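Local atomic coordinates of phospho-furanose lactonase (Mycoplasma synoviae, PDB entry 3MSR), a protein that hydrolyses phosphorylated furanose 1,4-lactones such as D-xylono-1,4-lactone 5-phosphate, and also carboxy 1,4-lactones, with the help of two zinc ions per subunit. Residues Glu132-Tyr137 and Ala149-Ile154; Ile154-Gly159 and Lys169-Ala174; Asn256-Val261 and Val309-Glu314. All blocks are in the same frame, centred on the assembly; numbering follows the deposited sequence.

Contact 1: residues Glu132-Tyr137 and Ala149-Ile154; sequences EGMDEY and AKAGII
One carbonyl oxygen, that of Ala149, is approached by three groups of the facing chain at once. The backbone N of selenomethionine Met134 donates to Ala149 O at 2.8 Å in a nearly straight bond (165° at the hydrogen), reaching it in the carbonyl plane. Gly133 adds a CA-H...O contact, with CA 3.3 Å from the same Ala149 O, and the terminal methyl CE of Met134 lies close by. Glycine suits this place: Gly133 leaves helix 119-131 with positive phi, at backbone angles that bring the beta position up against the carbonyl of Glu132.

Met134 gives the apolar half of the contact. Its chain runs straight to the selenium and then bends (chi3 -70°), which folds CE back until it is 3.7 Å from Ala149 CB. Nearer the backbone, Met134 CG lies 4.0 Å from Ala151 CB, so the two small alanine methyls make room for a long, flexible residue. Lys150 turns the other way and lays its extended methylenes alongside the carbonyl of Glu132, with CE 3.7 Å from Glu132 O.

Met97 of strand 94-100 and Val78 of helix 78-88 also touch Met134. A directional backbone bond thus fixes where the loop leaving the helix meets the chain leading into strand 153-157, while the unbranched selenomethionine packs against the buried alanines beside it.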
loop_
_atom_site.group_PDB
_atom_site.type_symbol
_atom_site.label_atom_id
_atom_site.label_comp_id
_atom_site.label_asym_id
_atom_site.label_seq_id
_atom_site.Cartn_x
_atom_site.Cartn_y
_atom_site.Cartn_z
ATOM N N GLU A 132 -12.544 -9.073 -11.908
ATOM C CA GLU A 132 -12.706 -9.181 -13.378
ATOM C C GLU A 132 -11.460 -8.692 -14.085
ATOM O O GLU A 132 -10.925 -9.383 -14.936
ATOM C CB GLU A 132 -13.918 -8.380 -13.912
ATOM C CG GLU A 132 -15.216 -8.844 -13.348
ATOM C CD GLU A 132 -16.402 -8.022 -13.923
ATOM O OE1 GLU A 132 -16.390 -7.704 -15.143
ATOM O OE2 GLU A 132 -17.325 -7.685 -13.145
ATOM N N GLY A 133 -11.007 -7.486 -13.753
ATOM C CA GLY A 133 -9.794 -6.964 -14.351
ATOM C C GLY A 133 -9.723 -5.463 -14.127
ATOM O O GLY A 133 -10.735 -4.819 -14.019
HETATM N N MSE A 134 -8.530 -4.911 -14.009
HETATM C CA MSE A 134 -8.413 -3.470 -13.838
HETATM C C MSE A 134 -8.735 -2.778 -15.123
HETATM O O MSE A 134 -8.428 -3.291 -16.207
HETATM C CB MSE A 134 -6.987 -3.103 -13.428
HETATM C CG MSE A 134 -6.711 -3.515 -11.952
HETATM SE SE MSE A 134 -4.784 -3.219 -11.602
HETATM C CE MSE A 134 -3.999 -4.681 -12.738
ATOM N N ASP A 135 -9.324 -1.606 -15.008
ATOM C CA ASP A 135 -9.585 -0.785 -16.183
ATOM C C ASP A 135 -8.280 -0.241 -16.705
ATOM O O ASP A 135 -7.594 0.466 -15.976
ATOM C CB ASP A 135 -10.453 0.399 -15.757
ATOM C CG ASP A 135 -10.839 1.316 -16.939
ATOM O OD1 ASP A 135 -10.677 0.946 -18.129
ATOM O OD2 ASP A 135 -11.304 2.414 -16.648
ATOM N N GLU A 136 -7.955 -0.498 -17.971
ATOM C CA GLU A 136 -6.784 0.116 -18.597
ATOM C C GLU A 136 -6.909 1.628 -18.734
ATOM O O GLU A 136 -5.901 2.307 -18.917
ATOM C CB GLU A 136 -6.533 -0.475 -20.006
ATOM C CG GLU A 136 -6.171 -1.935 -19.978
ATOM C CD GLU A 136 -6.125 -2.568 -21.366
ATOM O OE1 GLU A 136 -6.444 -1.887 -22.371
ATOM O OE2 GLU A 136 -5.746 -3.757 -21.436
ATOM N N TYR A 137 -8.132 2.160 -18.664
ATOM C CA TYR A 137 -8.297 3.626 -18.646
ATOM C C TYR A 137 -8.359 4.150 -17.201
ATOM O O TYR A 137 -8.659 5.322 -16.975
ATOM C CB TYR A 137 -9.553 4.080 -19.425
ATOM C CG TYR A 137 -9.544 3.619 -20.874
ATOM C CD1 TYR A 137 -8.356 3.580 -21.597
ATOM C CD2 TYR A 137 -10.723 3.264 -21.533
ATOM C CE1 TYR A 137 -8.326 3.174 -22.907
ATOM C CE2 TYR A 137 -10.706 2.875 -22.863
ATOM C CZ TYR A 137 -9.507 2.832 -23.546
ATOM O OH TYR A 137 -9.456 2.427 -24.862
ATOM N N ALA A 149 -5.342 -8.499 -16.358
ATOM C CA ALA A 149 -4.726 -8.358 -15.050
ATOM C C ALA A 149 -5.729 -7.809 -14.019
ATOM O O ALA A 149 -6.468 -6.833 -14.316
ATOM C CB ALA A 149 -3.488 -7.435 -15.123
ATOM N N LYS A 150 -5.721 -8.406 -12.817
ATOM C CA LYS A 150 -6.572 -7.973 -11.692
ATOM C C LYS A 150 -5.757 -7.314 -10.609
ATOM O O LYS A 150 -4.559 -7.624 -10.451
ATOM C CB LYS A 150 -7.345 -9.173 -11.083
ATOM C CG LYS A 150 -8.277 -9.781 -12.119
ATOM C CD LYS A 150 -8.764 -11.152 -11.677
ATOM C CE LYS A 150 -9.200 -11.959 -12.877
ATOM N NZ LYS A 150 -9.754 -13.250 -12.375
ATOM N N ALA A 151 -6.411 -6.448 -9.838
ATOM C CA ALA A 151 -5.800 -5.851 -8.661
ATOM C C ALA A 151 -5.726 -6.902 -7.555
ATOM O O ALA A 151 -6.582 -7.779 -7.479
ATOM C CB ALA A 151 -6.650 -4.716 -8.183
ATOM N N GLY A 152 -4.745 -6.796 -6.665
ATOM C CA GLY A 152 -4.665 -7.738 -5.534
ATOM C C GLY A 152 -4.704 -7.095 -4.161
ATOM O O GLY A 152 -4.353 -7.737 -3.158
ATOM N N ILE A 153 -5.146 -5.837 -4.100
ATOM C CA ILE A 153 -5.203 -5.080 -2.841
ATOM C C ILE A 153 -6.033 -3.787 -3.090
ATOM O O ILE A 153 -6.173 -3.341 -4.249
ATOM C CB ILE A 153 -3.767 -4.724 -2.349
ATOM C CG1 ILE A 153 -3.771 -4.197 -0.909
ATOM C CG2 ILE A 153 -3.096 -3.716 -3.310
ATOM C CD1 ILE A 153 -2.363 -4.128 -0.271
ATOM N N ILE A 154 -6.570 -3.183 -2.028
ATOM C CA ILE A 154 -7.334 -1.954 -2.195
ATOM C C ILE A 154 -6.726 -0.889 -1.302
ATOM O O ILE A 154 -6.325 -1.180 -0.162
ATOM C CB ILE A 154 -8.864 -2.110 -1.873
ATOM C CG1 ILE A 154 -9.609 -0.807 -2.239
ATOM C CG2 ILE A 154 -9.112 -2.480 -0.411
ATOM C CD1 ILE A 154 -11.120 -1.014 -2.579
#

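Contact 2: residues Ile154-Gly159 and Lys169-Ala174; sequences IKAGTG and KALEVA
Ile154 and Ala156 both point at helix 165-181 from strand 153-157, and both reach Ala174, Ile154 spreading on to Val173 and Ala156 to Ala170 and Leu171. Ile154 lies broadside to Ala174. With CG1 anti to the backbone N (chi1 -173°), its CD1 reaches forward over the helix backbone to within 3.9 Å of Ala174 CA, and CD1 also comes 4.2 Å from Val173 CG1. The other branch, CG2, stands 3.9 Å from Ala174 CB. A beta-branched residue serves well here, being at home in a strand and offering two arms to the helix.

Ala156 sits among three residues, its CB facing the methyls of Ala170 and Ala174 and lying 3.7 Å from Leu171 CD2. Leu171 starts out across the interface rather than into it, but its branched end brings CD2 to this methyl, while CD1 leans toward Thr158 CG2. The small alanines are consistent with the close approach of the axes of strand 154-157 and helix 169-174, 7.7 Å, which run nearly antiparallel at 162°. This is the first half of a beta-alpha-beta unit of the TIM barrel, in which helix 165-181 covers the outside of the strand before the chain returns in strand 185-188.

Between the apolar groups a water donates to both Lys155 O and Ala170 O, 2.9 Å from each, joining two acceptors that could not bond directly. The side chain of Lys155 points the opposite way from those of Ile154 and Ala156, into the barrel; in the zinc-bound enzyme this lysine is carboxylated, and its carbamate binds both zinc ions.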
loop_
_atom_site.group_PDB
_atom_site.type_symbol
_atom_site.label_atom_id
_atom_site.label_comp_id
_atom_site.label_asym_id
_atom_site.label_seq_id
_atom_site.Cartn_x
_atom_site.Cartn_y
_atom_site.Cartn_z
ATOM N N ILE A 154 -6.570 -3.183 -2.028
ATOM C CA ILE A 154 -7.334 -1.954 -2.195
ATOM C C ILE A 154 -6.726 -0.889 -1.302
ATOM O O ILE A 154 -6.325 -1.180 -0.162
ATOM C CB ILE A 154 -8.864 -2.110 -1.873
ATOM C CG1 ILE A 154 -9.609 -0.807 -2.239
ATOM C CG2 ILE A 154 -9.112 -2.480 -0.411
ATOM C CD1 ILE A 154 -11.120 -1.014 -2.579
ATOM N N LYS A 155 -6.629 0.327 -1.830
ATOM C CA LYS A 155 -6.048 1.412 -1.089
ATOM C C LYS A 155 -7.141 2.338 -0.590
ATOM O O LYS A 155 -8.213 2.428 -1.196
ATOM C CB LYS A 155 -5.072 2.188 -1.978
ATOM C CG LYS A 155 -4.207 3.130 -1.206
ATOM C CD LYS A 155 -3.288 3.938 -2.122
ATOM C CE LYS A 155 -2.226 4.684 -1.285
ATOM N NZ LYS A 155 -1.027 5.129 -2.079
ATOM N N ALA A 156 -6.865 3.006 0.534
ATOM C CA ALA A 156 -7.516 4.255 0.962
ATOM C C ALA A 156 -6.436 5.177 1.528
ATOM O O ALA A 156 -5.310 4.747 1.690
ATOM C CB ALA A 156 -8.628 4.013 2.035
ATOM N N GLY A 157 -6.779 6.432 1.813
ATOM C CA GLY A 157 -5.841 7.388 2.387
ATOM C C GLY A 157 -6.543 8.423 3.257
ATOM O O GLY A 157 -7.716 8.756 3.028
ATOM N N THR A 158 -5.851 8.910 4.278
ATOM C CA THR A 158 -6.388 9.954 5.135
ATOM C C THR A 158 -5.428 11.168 5.120
ATOM O O THR A 158 -4.234 11.032 4.824
ATOM C CB THR A 158 -6.690 9.423 6.575
ATOM O OG1 THR A 158 -5.537 8.758 7.106
ATOM C CG2 THR A 158 -7.817 8.421 6.547
ATOM N N GLY A 159 -5.942 12.352 5.440
ATOM C CA GLY A 159 -5.150 13.574 5.329
ATOM C C GLY A 159 -4.560 13.901 6.682
ATOM O O GLY A 159 -4.659 13.097 7.617
ATOM N N LYS A 169 -15.756 7.670 3.731
ATOM C CA LYS A 169 -16.408 6.981 2.612
ATOM C C LYS A 169 -15.430 6.004 1.878
ATOM O O LYS A 169 -15.759 4.851 1.633
ATOM C CB LYS A 169 -17.048 8.012 1.644
ATOM C CG LYS A 169 -17.719 7.394 0.406
ATOM C CD LYS A 169 -18.380 8.447 -0.501
ATOM C CE LYS A 169 -19.180 7.823 -1.662
ATOM N NZ LYS A 169 -19.846 8.881 -2.462
ATOM N N ALA A 170 -14.223 6.459 1.574
ATOM C CA ALA A 170 -13.235 5.575 0.924
ATOM C C ALA A 170 -12.799 4.390 1.808
ATOM O O ALA A 170 -12.527 3.306 1.304
ATOM C CB ALA A 170 -12.015 6.370 0.481
ATOM N N LEU A 171 -12.742 4.600 3.121
ATOM C CA LEU A 171 -12.443 3.510 4.037
ATOM C C LEU A 171 -13.591 2.513 4.020
ATOM O O LEU A 171 -13.372 1.326 4.157
ATOM C CB LEU A 171 -12.240 4.034 5.466
ATOM C CG LEU A 171 -10.927 4.795 5.675
ATOM C CD1 LEU A 171 -10.963 5.530 7.037
ATOM C CD2 LEU A 171 -9.705 3.835 5.575
ATOM N N GLU A 172 -14.833 3.002 3.917
ATOM C CA GLU A 172 -15.972 2.084 3.842
ATOM C C GLU A 172 -15.894 1.264 2.558
ATOM O O GLU A 172 -16.132 0.061 2.584
ATOM C CB GLU A 172 -17.311 2.813 3.895
ATOM C CG GLU A 172 -18.490 1.826 3.697
ATOM C CD GLU A 172 -19.878 2.440 3.994
ATOM O OE1 GLU A 172 -19.970 3.538 4.630
ATOM O OE2 GLU A 172 -20.867 1.828 3.554
ATOM N N VAL A 173 -15.559 1.920 1.449
ATOM C CA VAL A 173 -15.279 1.231 0.178
ATOM C C VAL A 173 -14.200 0.133 0.323
ATOM O O VAL A 173 -14.370 -0.965 -0.175
ATOM C CB VAL A 173 -14.889 2.219 -0.984
ATOM C CG1 VAL A 173 -14.557 1.441 -2.314
ATOM C CG2 VAL A 173 -16.042 3.212 -1.255
ATOM N N ALA A 174 -13.105 0.448 1.006
ATOM C CA ALA A 174 -12.015 -0.501 1.180
ATOM C C ALA A 174 -12.483 -1.697 2.014
ATOM O O ALA A 174 -12.319 -2.825 1.623
ATOM C CB ALA A 174 -10.825 0.206 1.857
HETATM O O HOH W 1 -11.065 2.606 -1.150
#

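Contact 3: residues Asn256-Val261 and Val309-Glu314; sequences NIKYLV and VGVSKE
Val309, at the end of helix 296-309, begins the contact by setting CG2 4.1 Å from Lys258 CB. Val309 O also lies against the lysine, 3.5 Å from Lys258 CE.

Gly310 follows in a Schellman motif, with positive phi and two bonds back into the last helical turn. Glycine fits on two counts: these backbone angles would press a side chain against the preceding carbonyl, and Lys258 occupies the space where one would stand. Lys258 starts with CG anti to the backbone N (chi1 166°) and then bends at chi2 and chi4, so that its methylenes curl past the turn and CE comes 3.2 Å from Gly310 O. The aliphatic part thus does the packing, while NZ turns to a salt bridge with Asp262, one turn further along its own helix.

Val311 is the buried anchor. Its two methyls divide the work: CG2 rests 3.7 Å from Lys258 CA and also faces Ile257 CG2, and CG1 meets Val261 CG2 at 4.3 Å. A compact, branched valine can therefore touch residues on successive turns of the helix. Ser312 then takes the N-cap position of helix 313-327, its OG accepting from the backbone N of Ala315.

The connection between helices 296-309 and 313-327 is thereby laid on the side of helix 250-262, which precedes barrel strand 269-271; Val261 touches Ala315 and Val311 touches Ile316, both of helix 313-327.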
loop_
_atom_site.group_PDB
_atom_site.type_symbol
_atom_site.label_atom_id
_atom_site.label_comp_id
_atom_site.label_asym_id
_atom_site.label_seq_id
_atom_site.Cartn_x
_atom_site.Cartn_y
_atom_site.Cartn_z
ATOM N N ASN A 256 13.188 2.898 16.419
ATOM C CA ASN A 256 11.766 2.661 16.721
ATOM C C ASN A 256 11.309 1.226 16.395
ATOM O O ASN A 256 10.596 0.605 17.173
ATOM C CB ASN A 256 10.883 3.721 16.040
ATOM C CG ASN A 256 10.975 5.091 16.743
ATOM O OD1 ASN A 256 11.304 5.150 17.928
ATOM N ND2 ASN A 256 10.660 6.175 16.021
ATOM N N ILE A 257 11.724 0.714 15.247
ATOM C CA ILE A 257 11.483 -0.698 14.898
ATOM C C ILE A 257 12.080 -1.641 15.971
ATOM O O ILE A 257 11.423 -2.587 16.432
ATOM C CB ILE A 257 12.048 -1.024 13.489
ATOM C CG1 ILE A 257 11.190 -0.332 12.417
ATOM C CG2 ILE A 257 12.179 -2.583 13.222
ATOM C CD1 ILE A 257 11.828 -0.425 11.015
ATOM N N LYS A 258 13.333 -1.384 16.340
ATOM C CA LYS A 258 14.007 -2.127 17.392
ATOM C C LYS A 258 13.134 -2.105 18.657
ATOM O O LYS A 258 12.930 -3.141 19.290
ATOM C CB LYS A 258 15.413 -1.560 17.621
ATOM C CG LYS A 258 16.155 -2.016 18.947
ATOM C CD LYS A 258 16.181 -3.501 19.069
ATOM C CE LYS A 258 17.390 -4.058 19.930
ATOM N NZ LYS A 258 17.591 -3.255 21.157
ATOM N N TYR A 259 12.548 -0.951 18.995
ATOM C CA TYR A 259 11.676 -0.894 20.202
ATOM C C TYR A 259 10.501 -1.858 20.037
ATOM O O TYR A 259 10.200 -2.639 20.923
ATOM C CB TYR A 259 11.185 0.554 20.525
ATOM C CG TYR A 259 10.092 0.645 21.571
ATOM C CD1 TYR A 259 10.406 0.766 22.947
ATOM C CD2 TYR A 259 8.738 0.636 21.200
ATOM C CE1 TYR A 259 9.403 0.852 23.924
ATOM C CE2 TYR A 259 7.717 0.732 22.180
ATOM C CZ TYR A 259 8.068 0.845 23.524
ATOM O OH TYR A 259 7.065 0.897 24.475
ATOM N N LEU A 260 9.838 -1.796 18.885
ATOM C CA LEU A 260 8.677 -2.648 18.659
ATOM C C LEU A 260 9.068 -4.130 18.679
ATOM O O LEU A 260 8.306 -4.981 19.155
ATOM C CB LEU A 260 8.015 -2.310 17.316
ATOM C CG LEU A 260 7.413 -0.906 17.167
ATOM C CD1 LEU A 260 6.931 -0.711 15.704
ATOM C CD2 LEU A 260 6.277 -0.780 18.164
ATOM N N VAL A 261 10.227 -4.448 18.109
ATOM C CA VAL A 261 10.676 -5.831 18.082
ATOM C C VAL A 261 10.936 -6.310 19.543
ATOM O O VAL A 261 10.511 -7.406 19.945
ATOM C CB VAL A 261 11.955 -6.010 17.208
ATOM C CG1 VAL A 261 12.532 -7.374 17.452
ATOM C CG2 VAL A 261 11.617 -5.822 15.698
ATOM N N VAL A 309 21.581 -1.896 15.092
ATOM C CA VAL A 309 20.970 -1.341 16.289
ATOM C C VAL A 309 20.378 -2.488 17.151
ATOM O O VAL A 309 19.878 -2.254 18.218
ATOM C CB VAL A 309 19.908 -0.286 15.964
ATOM C CG1 VAL A 309 20.489 0.797 15.059
ATOM C CG2 VAL A 309 18.717 -0.925 15.307
ATOM N N GLY A 310 20.476 -3.730 16.676
ATOM C CA GLY A 310 20.108 -4.903 17.446
ATOM C C GLY A 310 18.846 -5.643 16.987
ATOM O O GLY A 310 18.220 -6.338 17.790
ATOM N N VAL A 311 18.425 -5.477 15.736
ATOM C CA VAL A 311 17.289 -6.266 15.257
ATOM C C VAL A 311 17.829 -7.579 14.647
ATOM O O VAL A 311 18.745 -7.534 13.794
ATOM C CB VAL A 311 16.450 -5.482 14.244
ATOM C CG1 VAL A 311 15.333 -6.379 13.633
ATOM C CG2 VAL A 311 15.884 -4.213 14.917
ATOM N N SER A 312 17.315 -8.722 15.108
ATOM C CA SER A 312 17.836 -10.035 14.659
ATOM C C SER A 312 17.477 -10.346 13.221
ATOM O O SER A 312 16.546 -9.777 12.670
ATOM C CB SER A 312 17.292 -11.199 15.524
ATOM O OG SER A 312 15.932 -11.451 15.176
ATOM N N LYS A 313 18.222 -11.286 12.636
ATOM C CA LYS A 313 17.929 -11.758 11.299
ATOM C C LYS A 313 16.566 -12.467 11.229
ATOM O O LYS A 313 15.887 -12.414 10.194
ATOM C CB LYS A 313 19.067 -12.642 10.764
ATOM C CG LYS A 313 20.260 -11.829 10.300
ATOM C CD LYS A 313 21.414 -12.719 9.799
ATOM C CE LYS A 313 21.800 -13.788 10.846
ATOM N NZ LYS A 313 22.675 -14.884 10.220
ATOM N N GLU A 314 16.167 -13.094 12.335
ATOM C CA GLU A 314 14.861 -13.735 12.426
ATOM C C GLU A 314 13.715 -12.702 12.421
ATOM O O GLU A 314 12.697 -12.906 11.818
ATOM C CB GLU A 314 14.784 -14.612 13.701
ATOM C CG GLU A 314 15.636 -15.890 13.641
ATOM C CD GLU A 314 17.135 -15.661 14.021
ATOM O OE1 GLU A 314 17.564 -14.497 14.323
ATOM O OE2 GLU A 314 17.912 -16.660 13.990
#

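In the fold
Contacts 1 and 2 are both buried, and their segments overlap at Ile154, which packs only in contact 2; contact 1 lies at the entry to strand 153-157 and contact 2 along it and against the following helix. Contact 3 is only partly buried, about 36 Å from contact 1 and 30 Å from contact 2 between centres, and involves other helices. Loop meets loop in contact 1 through a direct backbone hydrogen bond beside one long side chain; strand meets helix in contact 2 through aliphatic side chains and a shared water; in contact 3 a helix receives an interhelical turn through valines and lysine methylenes. Contact 2 alone includes a zinc ligand.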